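Local coordinates for protein DNA double-strand break repair nuclease NurA (Sulfolobus solfataricus, PDB 2YGK) that acts as a manganese-dependent nuclease that, together with the HerA helicase, resects DNA ends during double-strand break repair, at residues N25-E30 and L220-E225; K188-Y193 and V197-K202; K202-R207 and T258-L263. All blocks are in the same frame, centred on the assembly; numbering follows the deposited sequence.

Interaction 1. Residues N25-E30 and L220-E225; sequences NYLKQE and LELFTE
Two helices that meet near the dimer interface, the long helix 17-38 and the short helix 216-223, pack here through Leu27 on one side and Leu222 and Phe223 on the other. The backbones stay well apart, with a closest CA separation of 9.5 Å between Leu27 and Leu222, so side chains bridge the gap. Leu27 CD1 meets Leu222 CD1 methyl to methyl at 4.1 Å, the two side chains crossing at about a right angle. In both leucines chi1 (-77° and -75°) sets CG beside the backbone N, and the second torsion, which extends CD1 anti to CA, makes CD1 the branch that reaches across.

Phe223 supplies the second point of contact. Its outermost ring carbon, CZ, comes 4.4 Å from Leu27 CB and lies 4.1 Å from Leu27 O. The carbonyl meets the ring obliquely. Within its own helix, the ring carries Leu222 CB 3.8 Å above one face, offset toward the rim. Ile31 and Val35, further along helix 17-38, continue the apolar track for Phe223.

This helix pair belongs to the homodimer's architecture: Trp333 of the second subunit stacks on the Phe223 ring and also packs on Lys28, while Trp334 of that subunit packs on Leu222. Helix 216-223 stops directly after these residues. Thr224, the first residue to leave helical geometry, turns its hydroxyl back, and OG1 hydrogen-bonds Leu220 O at 2.6 Å, tilted 17° from the carbonyl plane; the same hydroxyl also bonds Arg262.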
loop_
_atom_site.group_PDB
_atom_site.type_symbol
_atom_site.label_atom_id
_atom_site.label_comp_id
_atom_site.label_asym_id
_atom_site.label_seq_id
_atom_site.Cartn_x
_atom_site.Cartn_y
_atom_site.Cartn_z
ATOM N N ASN A 25 9.573 17.155 23.692
ATOM C CA ASN A 25 9.413 18.529 24.176
ATOM C C ASN A 25 8.227 19.232 23.512
ATOM O O ASN A 25 7.336 19.716 24.203
ATOM C CB ASN A 25 10.712 19.341 23.965
ATOM C CG ASN A 25 11.810 18.968 24.956
ATOM O OD1 ASN A 25 11.802 17.882 25.538
ATOM N ND2 ASN A 25 12.758 19.878 25.149
ATOM N N TYR A 26 8.207 19.272 22.177
ATOM C CA TYR A 26 7.101 19.911 21.453
ATOM C C TYR A 26 5.765 19.481 22.041
ATOM O O TYR A 26 4.930 20.322 22.360
ATOM C CB TYR A 26 7.133 19.587 19.956
ATOM C CG TYR A 26 5.800 19.805 19.238
ATOM C CD1 TYR A 26 5.481 21.042 18.657
ATOM C CD2 TYR A 26 4.863 18.764 19.135
ATOM C CE1 TYR A 26 4.268 21.235 17.988
ATOM C CE2 TYR A 26 3.639 18.951 18.475
ATOM C CZ TYR A 26 3.349 20.185 17.907
ATOM O OH TYR A 26 2.156 20.369 17.255
ATOM N N LEU A 27 5.583 18.169 22.191
ATOM C CA LEU A 27 4.331 17.611 22.706
ATOM C C LEU A 27 4.070 18.019 24.139
ATOM O O LEU A 27 2.942 18.313 24.488
ATOM C CB LEU A 27 4.317 16.079 22.596
ATOM C CG LEU A 27 4.059 15.526 21.194
ATOM C CD1 LEU A 27 4.464 14.049 21.095
ATOM C CD2 LEU A 27 2.588 15.736 20.808
ATOM N N LYS A 28 5.118 18.032 24.956
ATOM C CA LYS A 28 5.010 18.411 26.373
ATOM C C LYS A 28 4.591 19.876 26.521
ATOM O O LYS A 28 3.793 20.215 27.391
ATOM C CB LYS A 28 6.348 18.158 27.086
ATOM C CG LYS A 28 6.325 18.345 28.597
ATOM C CD LYS A 28 7.679 17.994 29.225
ATOM C CE LYS A 28 7.727 18.356 30.706
ATOM N NZ LYS A 28 9.033 18.005 31.321
ATOM N N GLN A 29 5.119 20.721 25.639
ATOM C CA GLN A 29 4.913 22.168 25.693
ATOM C C GLN A 29 3.759 22.617 24.804
ATOM O O GLN A 29 3.416 23.791 24.773
ATOM C CB GLN A 29 6.218 22.900 25.310
ATOM C CG GLN A 29 6.975 23.486 26.512
ATOM C CD GLN A 29 8.498 23.533 26.337
ATOM O OE1 GLN A 29 9.056 22.990 25.373
ATOM N NE2 GLN A 29 9.177 24.189 27.286
ATOM N N GLU A 30 3.159 21.686 24.080
ATOM C CA GLU A 30 2.027 22.004 23.224
ATOM C C GLU A 30 0.716 21.755 23.950
ATOM O O GLU A 30 -0.211 22.541 23.792
ATOM C CB GLU A 30 2.065 21.169 21.936
ATOM C CG GLU A 30 0.954 21.461 20.914
ATOM C CD GLU A 30 1.226 22.672 20.039
ATOM O OE1 GLU A 30 2.128 23.479 20.363
ATOM O OE2 GLU A 30 0.523 22.814 19.016
ATOM N N LEU A 220 -4.135 11.688 23.516
ATOM C CA LEU A 220 -4.837 11.134 24.697
ATOM C C LEU A 220 -4.217 9.880 25.313
ATOM O O LEU A 220 -4.392 9.597 26.498
ATOM C CB LEU A 220 -6.290 10.813 24.361
ATOM C CG LEU A 220 -7.151 11.995 23.949
ATOM C CD1 LEU A 220 -8.368 11.484 23.207
ATOM C CD2 LEU A 220 -7.504 12.868 25.187
ATOM N N GLU A 221 -3.526 9.098 24.502
ATOM C CA GLU A 221 -2.900 7.866 24.977
ATOM C C GLU A 221 -1.646 8.209 25.722
ATOM O O GLU A 221 -1.261 7.498 26.639
ATOM C CB GLU A 221 -2.598 6.931 23.817
ATOM C CG GLU A 221 -3.852 6.271 23.206
ATOM C CD GLU A 221 -3.562 5.446 21.948
ATOM O OE1 GLU A 221 -2.372 5.228 21.608
ATOM O OE2 GLU A 221 -4.542 5.005 21.300
ATOM N N LEU A 222 -1.007 9.307 25.332
ATOM C CA LEU A 222 0.202 9.722 26.004
ATOM C C LEU A 222 -0.100 10.341 27.352
ATOM O O LEU A 222 0.528 9.955 28.350
ATOM C CB LEU A 222 1.023 10.693 25.140
ATOM C CG LEU A 222 1.779 10.063 23.973
ATOM C CD1 LEU A 222 2.532 11.138 23.297
ATOM C CD2 LEU A 222 2.710 8.962 24.441
ATOM N N PHE A 223 -1.080 11.251 27.394
ATOM C CA PHE A 223 -1.281 12.122 28.559
ATOM C C PHE A 223 -2.484 11.849 29.460
ATOM O O PHE A 223 -2.748 12.626 30.365
ATOM C CB PHE A 223 -1.280 13.571 28.099
ATOM C CG PHE A 223 0.019 13.981 27.484
ATOM C CD1 PHE A 223 1.150 14.042 28.260
ATOM C CD2 PHE A 223 0.121 14.235 26.118
ATOM C CE1 PHE A 223 2.365 14.381 27.698
ATOM C CE2 PHE A 223 1.324 14.579 25.547
ATOM C CZ PHE A 223 2.455 14.660 26.332
ATOM N N THR A 224 -3.204 10.753 29.219
ATOM C CA THR A 224 -4.227 10.278 30.146
ATOM C C THR A 224 -4.032 8.781 30.332
ATOM O O THR A 224 -3.518 8.101 29.426
ATOM C CB THR A 224 -5.642 10.549 29.617
ATOM O OG1 THR A 224 -5.997 9.601 28.604
ATOM C CG2 THR A 224 -5.759 11.950 29.047
ATOM N N GLU A 225 -4.426 8.274 31.494
ATOM C CA GLU A 225 -4.333 6.845 31.793
ATOM C C GLU A 225 -5.686 6.232 32.047
ATOM O O GLU A 225 -5.918 5.095 31.650
ATOM C CB GLU A 225 -3.428 6.580 33.012
ATOM C CG GLU A 225 -2.933 5.092 33.191
ATOM C CD GLU A 225 -3.698 4.259 34.270
ATOM O OE1 GLU A 225 -3.775 4.697 35.440
ATOM O OE2 GLU A 225 -4.196 3.143 33.957
#

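Interaction 2. Residues K188-Y193 and V197-K202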
loop_
_atom_site.group_PDB
_atom_site.type_symbol
_atom_site.label_atom_id
_atom_site.label_comp_id
_atom_site.label_asym_id
_atom_site.label_seq_id
_atom_site.Cartn_x
_atom_site.Cartn_y
_atom_site.Cartn_z
ATOM N N LYS A 188 -28.364 4.069 3.645
ATOM C CA LYS A 188 -29.475 3.239 4.073
ATOM C C LYS A 188 -29.329 2.891 5.548
ATOM O O LYS A 188 -30.297 2.915 6.296
ATOM C CB LYS A 188 -29.586 1.978 3.216
ATOM C CG LYS A 188 -29.894 2.309 1.742
ATOM C CD LYS A 188 -31.135 1.572 1.183
ATOM C CE LYS A 188 -32.459 2.039 1.830
ATOM N NZ LYS A 188 -33.081 3.222 1.153
ATOM N N ILE A 189 -28.099 2.592 5.959
ATOM C CA ILE A 189 -27.811 2.213 7.335
ATOM C C ILE A 189 -28.173 3.353 8.308
ATOM O O ILE A 189 -28.832 3.135 9.302
ATOM C CB ILE A 189 -26.362 1.789 7.478
ATOM C CG1 ILE A 189 -26.123 0.501 6.685
ATOM C CG2 ILE A 189 -26.013 1.551 8.925
ATOM C CD1 ILE A 189 -24.623 0.175 6.435
ATOM N N ILE A 190 -27.760 4.558 7.960
ATOM C CA ILE A 190 -28.037 5.741 8.733
ATOM C C ILE A 190 -29.514 5.964 8.875
ATOM O O ILE A 190 -29.996 6.241 9.961
ATOM C CB ILE A 190 -27.450 7.008 8.097
ATOM C CG1 ILE A 190 -25.928 6.907 7.992
ATOM C CG2 ILE A 190 -27.802 8.234 8.938
ATOM C CD1 ILE A 190 -25.245 6.646 9.323
ATOM N N GLU A 191 -30.256 5.839 7.800
ATOM C CA GLU A 191 -31.694 6.081 7.921
ATOM C C GLU A 191 -32.471 4.972 8.650
ATOM O O GLU A 191 -33.461 5.260 9.288
ATOM C CB GLU A 191 -32.336 6.424 6.577
ATOM C CG GLU A 191 -32.405 5.288 5.594
ATOM C CD GLU A 191 -33.178 5.659 4.344
ATOM O OE1 GLU A 191 -34.220 6.351 4.475
ATOM O OE2 GLU A 191 -32.738 5.260 3.241
ATOM N N GLU A 192 -32.022 3.729 8.579
ATOM C CA GLU A 192 -32.710 2.641 9.255
ATOM C C GLU A 192 -32.255 2.554 10.730
ATOM O O GLU A 192 -33.017 2.122 11.622
ATOM C CB GLU A 192 -32.467 1.316 8.499
ATOM C CG GLU A 192 -32.832 0.036 9.281
ATOM C CD GLU A 192 -32.880 -1.241 8.421
ATOM O OE1 GLU A 192 -32.566 -1.200 7.200
ATOM O OE2 GLU A 192 -33.262 -2.297 8.982
ATOM N N TYR A 193 -31.027 2.964 11.012
ATOM C CA TYR A 193 -30.489 2.733 12.334
ATOM C C TYR A 193 -29.978 3.970 13.037
ATOM O O TYR A 193 -29.342 3.835 14.074
ATOM C CB TYR A 193 -29.372 1.720 12.259
ATOM C CG TYR A 193 -29.757 0.389 11.691
ATOM C CD1 TYR A 193 -30.509 -0.508 12.431
ATOM C CD2 TYR A 193 -29.326 0.002 10.426
ATOM C CE1 TYR A 193 -30.851 -1.770 11.926
ATOM C CE2 TYR A 193 -29.659 -1.261 9.909
ATOM C CZ TYR A 193 -30.426 -2.137 10.677
ATOM O OH TYR A 193 -30.759 -3.374 10.180
ATOM N N VAL A 197 -25.767 3.058 15.339
ATOM C CA VAL A 197 -24.547 2.570 14.709
ATOM C C VAL A 197 -23.328 3.279 15.314
ATOM O O VAL A 197 -23.264 4.518 15.364
ATOM C CB VAL A 197 -24.531 2.785 13.184
ATOM C CG1 VAL A 197 -23.418 1.990 12.603
ATOM C CG2 VAL A 197 -25.836 2.387 12.583
ATOM N N LEU A 198 -22.368 2.482 15.766
ATOM C CA LEU A 198 -21.166 2.994 16.365
ATOM C C LEU A 198 -20.069 2.614 15.442
ATOM O O LEU A 198 -19.845 1.438 15.194
ATOM C CB LEU A 198 -20.928 2.360 17.727
ATOM C CG LEU A 198 -22.024 2.617 18.764
ATOM C CD1 LEU A 198 -21.604 2.056 20.079
ATOM C CD2 LEU A 198 -22.349 4.112 18.877
ATOM N N TRP A 199 -19.377 3.623 14.946
ATOM C CA TRP A 199 -18.324 3.425 14.033
ATOM C C TRP A 199 -17.012 3.574 14.798
ATOM O O TRP A 199 -16.569 4.685 15.086
ATOM C CB TRP A 199 -18.436 4.480 12.938
ATOM C CG TRP A 199 -19.773 4.506 12.245
ATOM C CD1 TRP A 199 -20.921 5.148 12.657
ATOM C CD2 TRP A 199 -20.083 3.915 10.992
ATOM N NE1 TRP A 199 -21.926 4.968 11.741
ATOM C CE2 TRP A 199 -21.438 4.218 10.705
ATOM C CE3 TRP A 199 -19.342 3.168 10.067
ATOM C CZ2 TRP A 199 -22.067 3.794 9.538
ATOM C CZ3 TRP A 199 -19.956 2.753 8.923
ATOM C CH2 TRP A 199 -21.323 3.068 8.664
ATOM N N ILE A 200 -16.352 2.463 15.064
ATOM C CA ILE A 200 -15.227 2.464 15.971
ATOM C C ILE A 200 -13.904 2.220 15.268
ATOM O O ILE A 200 -13.810 1.285 14.460
ATOM C CB ILE A 200 -15.436 1.379 16.999
ATOM C CG1 ILE A 200 -16.656 1.765 17.848
ATOM C CG2 ILE A 200 -14.217 1.190 17.830
ATOM C CD1 ILE A 200 -17.022 0.756 18.847
ATOM N N SER A 201 -12.895 3.033 15.588
ATOM C CA SER A 201 -11.573 2.829 15.066
ATOM C C SER A 201 -10.466 2.936 16.119
ATOM O O SER A 201 -10.525 3.765 16.996
ATOM C CB SER A 201 -11.264 3.765 13.839
ATOM O OG SER A 201 -11.616 5.138 14.016
ATOM N N LYS A 202 -9.450 2.080 15.957
ATOM C CA LYS A 202 -8.237 2.058 16.748
ATOM C C LYS A 202 -7.262 3.151 16.313
ATOM O O LYS A 202 -6.436 3.589 17.096
ATOM C CB LYS A 202 -7.568 0.690 16.613
ATOM C CG LYS A 202 -8.391 -0.507 17.128
ATOM C CD LYS A 202 -7.775 -1.913 16.763
ATOM C CE LYS A 202 -7.928 -2.918 17.979
ATOM N NZ LYS A 202 -7.428 -4.332 17.670
#
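Tyr193 N donates to Ile189 O at 2.8 Å, a regular helical bond that sets both side chains one turn apart at the C-terminal end of helix 171-193, where together they receive Val197. One methyl of the valine, CG2, does the touching: it lies 3.6 Å from Tyr193 CB and 3.8 Å from Ile189 CG2. Ile189 and Val197 cross at about a right angle. The valine's chi1 of -167° puts CG2 anti to the carbonyl carbon, facing the helix, and leaves CG1 for a different task, 3.3 Å above one face of the Trp199 indole and offset toward its rim.

Trp199 itself leans toward the helix, and its CZ2 comes 4.3 Å from Ile190 CD1 in an oblique approach. Tyr193 meets the strand through CB, while its ring runs on past the contact with Glu192 CG centred over one face. All five touching residues are buried and apolar where they meet. On the outer side of the helix, Lys188 NZ forms a salt bridge with Glu191 OE2 at 2.9 Å.

Leu117, Ala120 and Leu121 of helix 104-123 also pack on Ile189. The axes of helix 188-193 and strand 197-201 come within 10.3 Å, their N-to-C directions 135° apart. Along the chain, strand 129-133, which carries the manganese ligand Asp133, is followed by helices ending with 171-193 and then by its parallel neighbour 197-201: a beta-alpha-beta crossover, in keeping with the RNase H-like clan.

Interaction 3. Residues K202-R207 and T258-L263; sequences KVSRGR and TFYTRL
The Tyr260 ring presents its hydroxyl end, not a face, to the loop 202-207, and is flanked by Asp216, Ile217 and Leu220 of helix 216-223 and by Arg271 of the adjacent strand. At the far end of the phenol, Gly206 CA stands 4.1 Å from Tyr260 OH and almost straight ahead of the C-O bond, with a CZ-OH...CA angle of about 169°. Ser204 OG lies further to the side, 3.7 Å from Tyr260 OH, a separation that fits packing. A CB modelled on Gly206 would fall 2.9 Å from Tyr260 OH, which suggests that the lack of a side chain is what lets the backbone come so near.

The serine hydroxyl folds the loop. With OG opposite the backbone N (chi1 176°), it accepts a fairly straight bond from Gly206 N, 3.1 Å long with an N-H...OG angle of 161°, and it also bonds Arg271 NH1. Two partners thus fix the rotation of the hydroxyl beside the tyrosine. Replacing Ser204 with a valine would probably leave the Gly206 amide and Arg271 NH1 without this shared partner, and the turn without its acceptor.

Gly206 is further tied by backbone bonding to Asp216, at the start of the following helix. A serine hydroxyl accepting from the amide two residues on defines an ST turn, which here bends the chain just after strand 197-201, beside strand 255-262 of the mixed sheet in the RNase H-like NurA domain.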
loop_
_atom_site.group_PDB
_atom_site.type_symbol
_atom_site.label_atom_id
_atom_site.label_comp_id
_atom_site.label_asym_id
_atom_site.label_seq_id
_atom_site.Cartn_x
_atom_site.Cartn_y
_atom_site.Cartn_z
ATOM N N LYS A 202 -9.450 2.080 15.957
ATOM C CA LYS A 202 -8.237 2.058 16.748
ATOM C C LYS A 202 -7.262 3.151 16.313
ATOM O O LYS A 202 -6.436 3.589 17.096
ATOM C CB LYS A 202 -7.568 0.690 16.613
ATOM C CG LYS A 202 -8.391 -0.507 17.128
ATOM C CD LYS A 202 -7.775 -1.913 16.763
ATOM C CE LYS A 202 -7.928 -2.918 17.979
ATOM N NZ LYS A 202 -7.428 -4.332 17.670
ATOM N N VAL A 203 -7.391 3.606 15.076
ATOM C CA VAL A 203 -6.476 4.576 14.457
ATOM C C VAL A 203 -7.250 5.800 13.977
ATOM O O VAL A 203 -8.419 5.700 13.640
ATOM C CB VAL A 203 -5.779 3.905 13.250
ATOM C CG1 VAL A 203 -5.000 4.908 12.413
ATOM C CG2 VAL A 203 -4.854 2.802 13.751
ATOM N N SER A 204 -6.613 6.961 13.954
ATOM C CA SER A 204 -7.249 8.149 13.406
ATOM C C SER A 204 -6.270 9.295 13.200
ATOM O O SER A 204 -5.285 9.400 13.912
ATOM C CB SER A 204 -8.373 8.611 14.311
ATOM O OG SER A 204 -8.936 9.813 13.818
ATOM N N ARG A 205 -6.582 10.146 12.220
ATOM C CA ARG A 205 -5.773 11.309 11.837
ATOM C C ARG A 205 -6.471 12.607 12.270
ATOM O O ARG A 205 -6.095 13.706 11.836
ATOM C CB ARG A 205 -5.546 11.333 10.311
ATOM C CG ARG A 205 -4.662 10.219 9.764
ATOM C CD ARG A 205 -4.167 10.505 8.309
ATOM N NE ARG A 205 -3.095 9.583 7.927
ATOM C CZ ARG A 205 -3.296 8.331 7.514
ATOM N NH1 ARG A 205 -4.539 7.840 7.375
ATOM N NH2 ARG A 205 -2.259 7.559 7.221
ATOM N N GLY A 206 -7.490 12.479 13.119
ATOM C CA GLY A 206 -8.215 13.646 13.592
ATOM C C GLY A 206 -7.350 14.576 14.423
ATOM O O GLY A 206 -6.472 14.134 15.153
ATOM N N ARG A 207 -7.611 15.873 14.279
ATOM C CA ARG A 207 -6.923 16.939 15.012
ATOM C C ARG A 207 -7.913 17.993 15.483
ATOM O O ARG A 207 -7.520 19.051 15.988
ATOM C CB ARG A 207 -5.832 17.571 14.130
ATOM C CG ARG A 207 -4.592 16.682 14.010
ATOM C CD ARG A 207 -3.685 17.054 12.880
ATOM N NE ARG A 207 -2.461 16.238 12.868
ATOM C CZ ARG A 207 -2.361 15.016 12.352
ATOM N NH1 ARG A 207 -3.414 14.425 11.803
ATOM N NH2 ARG A 207 -1.199 14.376 12.398
ATOM N N THR A 258 -18.211 12.876 17.149
ATOM C CA THR A 258 -17.078 12.059 17.474
ATOM C C THR A 258 -16.733 12.270 18.944
ATOM O O THR A 258 -16.835 13.373 19.468
ATOM C CB THR A 258 -15.882 12.384 16.554
ATOM O OG1 THR A 258 -16.265 12.192 15.175
ATOM C CG2 THR A 258 -14.711 11.469 16.847
ATOM N N PHE A 259 -16.379 11.192 19.627
ATOM C CA PHE A 259 -15.620 11.301 20.868
ATOM C C PHE A 259 -14.584 10.197 20.897
ATOM O O PHE A 259 -14.691 9.230 20.148
ATOM C CB PHE A 259 -16.521 11.224 22.099
ATOM C CG PHE A 259 -17.281 9.941 22.233
ATOM C CD1 PHE A 259 -18.497 9.772 21.609
ATOM C CD2 PHE A 259 -16.808 8.921 23.013
ATOM C CE1 PHE A 259 -19.221 8.552 21.728
ATOM C CE2 PHE A 259 -17.534 7.711 23.146
ATOM C CZ PHE A 259 -18.724 7.535 22.493
ATOM N N TYR A 260 -13.594 10.358 21.771
ATOM C CA TYR A 260 -12.588 9.357 22.054
ATOM C C TYR A 260 -12.851 8.791 23.407
ATOM O O TYR A 260 -13.187 9.507 24.334
ATOM C CB TYR A 260 -11.249 10.000 22.053
ATOM C CG TYR A 260 -10.861 10.466 20.696
ATOM C CD1 TYR A 260 -10.282 9.571 19.756
ATOM C CD2 TYR A 260 -11.051 11.780 20.316
ATOM C CE1 TYR A 260 -9.898 9.997 18.503
ATOM C CE2 TYR A 260 -10.644 12.227 19.041
ATOM C CZ TYR A 260 -10.085 11.321 18.139
ATOM O OH TYR A 260 -9.686 11.754 16.885
ATOM N N THR A 261 -12.726 7.495 23.559
ATOM C CA THR A 261 -12.997 6.903 24.866
ATOM C C THR A 261 -11.940 5.856 25.093
ATOM O O THR A 261 -11.383 5.306 24.141
ATOM C CB THR A 261 -14.443 6.261 24.924
ATOM O OG1 THR A 261 -14.735 5.730 26.244
ATOM C CG2 THR A 261 -14.573 5.202 23.868
ATOM N N ARG A 262 -11.639 5.657 26.373
ATOM C CA ARG A 262 -10.890 4.543 26.871
ATOM C C ARG A 262 -11.856 3.823 27.743
ATOM O O ARG A 262 -12.340 4.422 28.705
ATOM C CB ARG A 262 -9.702 5.028 27.712
ATOM C CG ARG A 262 -8.939 3.884 28.394
ATOM C CD ARG A 262 -7.755 4.373 29.184
ATOM N NE ARG A 262 -6.665 4.955 28.378
ATOM C CZ ARG A 262 -6.303 6.243 28.335
ATOM N NH1 ARG A 262 -6.941 7.165 29.041
ATOM N NH2 ARG A 262 -5.276 6.625 27.570
ATOM N N LEU A 263 -12.118 2.547 27.448
ATOM C CA LEU A 263 -13.132 1.754 28.161
ATOM C C LEU A 263 -12.627 1.175 29.464
ATOM O O LEU A 263 -13.431 0.788 30.317
ATOM C CB LEU A 263 -13.642 0.604 27.304
ATOM C CG LEU A 263 -14.280 1.117 26.014
ATOM C CD1 LEU A 263 -14.409 -0.007 25.073
ATOM C CD2 LEU A 263 -15.629 1.841 26.227
#

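Overall arrangement
Interactions 2 and 3 follow each other along the chain and share Lys202, where strand 197-201 gives way to the loop; their centres are 16 Å apart and both reach the mixed nine-stranded sheet. Interaction 1 has its centre 15 Å from that of interaction 3 and 30 Å from that of interaction 2, which is nested within the loop that interaction 1 closes. Interactions 1 and 3 alternate along the chain and touch directly: Leu220 CD1 packs 3.4 Å from Tyr260 CB, and Arg262 probably hydrogen-bonds Leu220 O. Both also touch the second subunit, whereas interaction 2 is touched by no other chain and has the Trp199 side chain about 10 Å from the manganese.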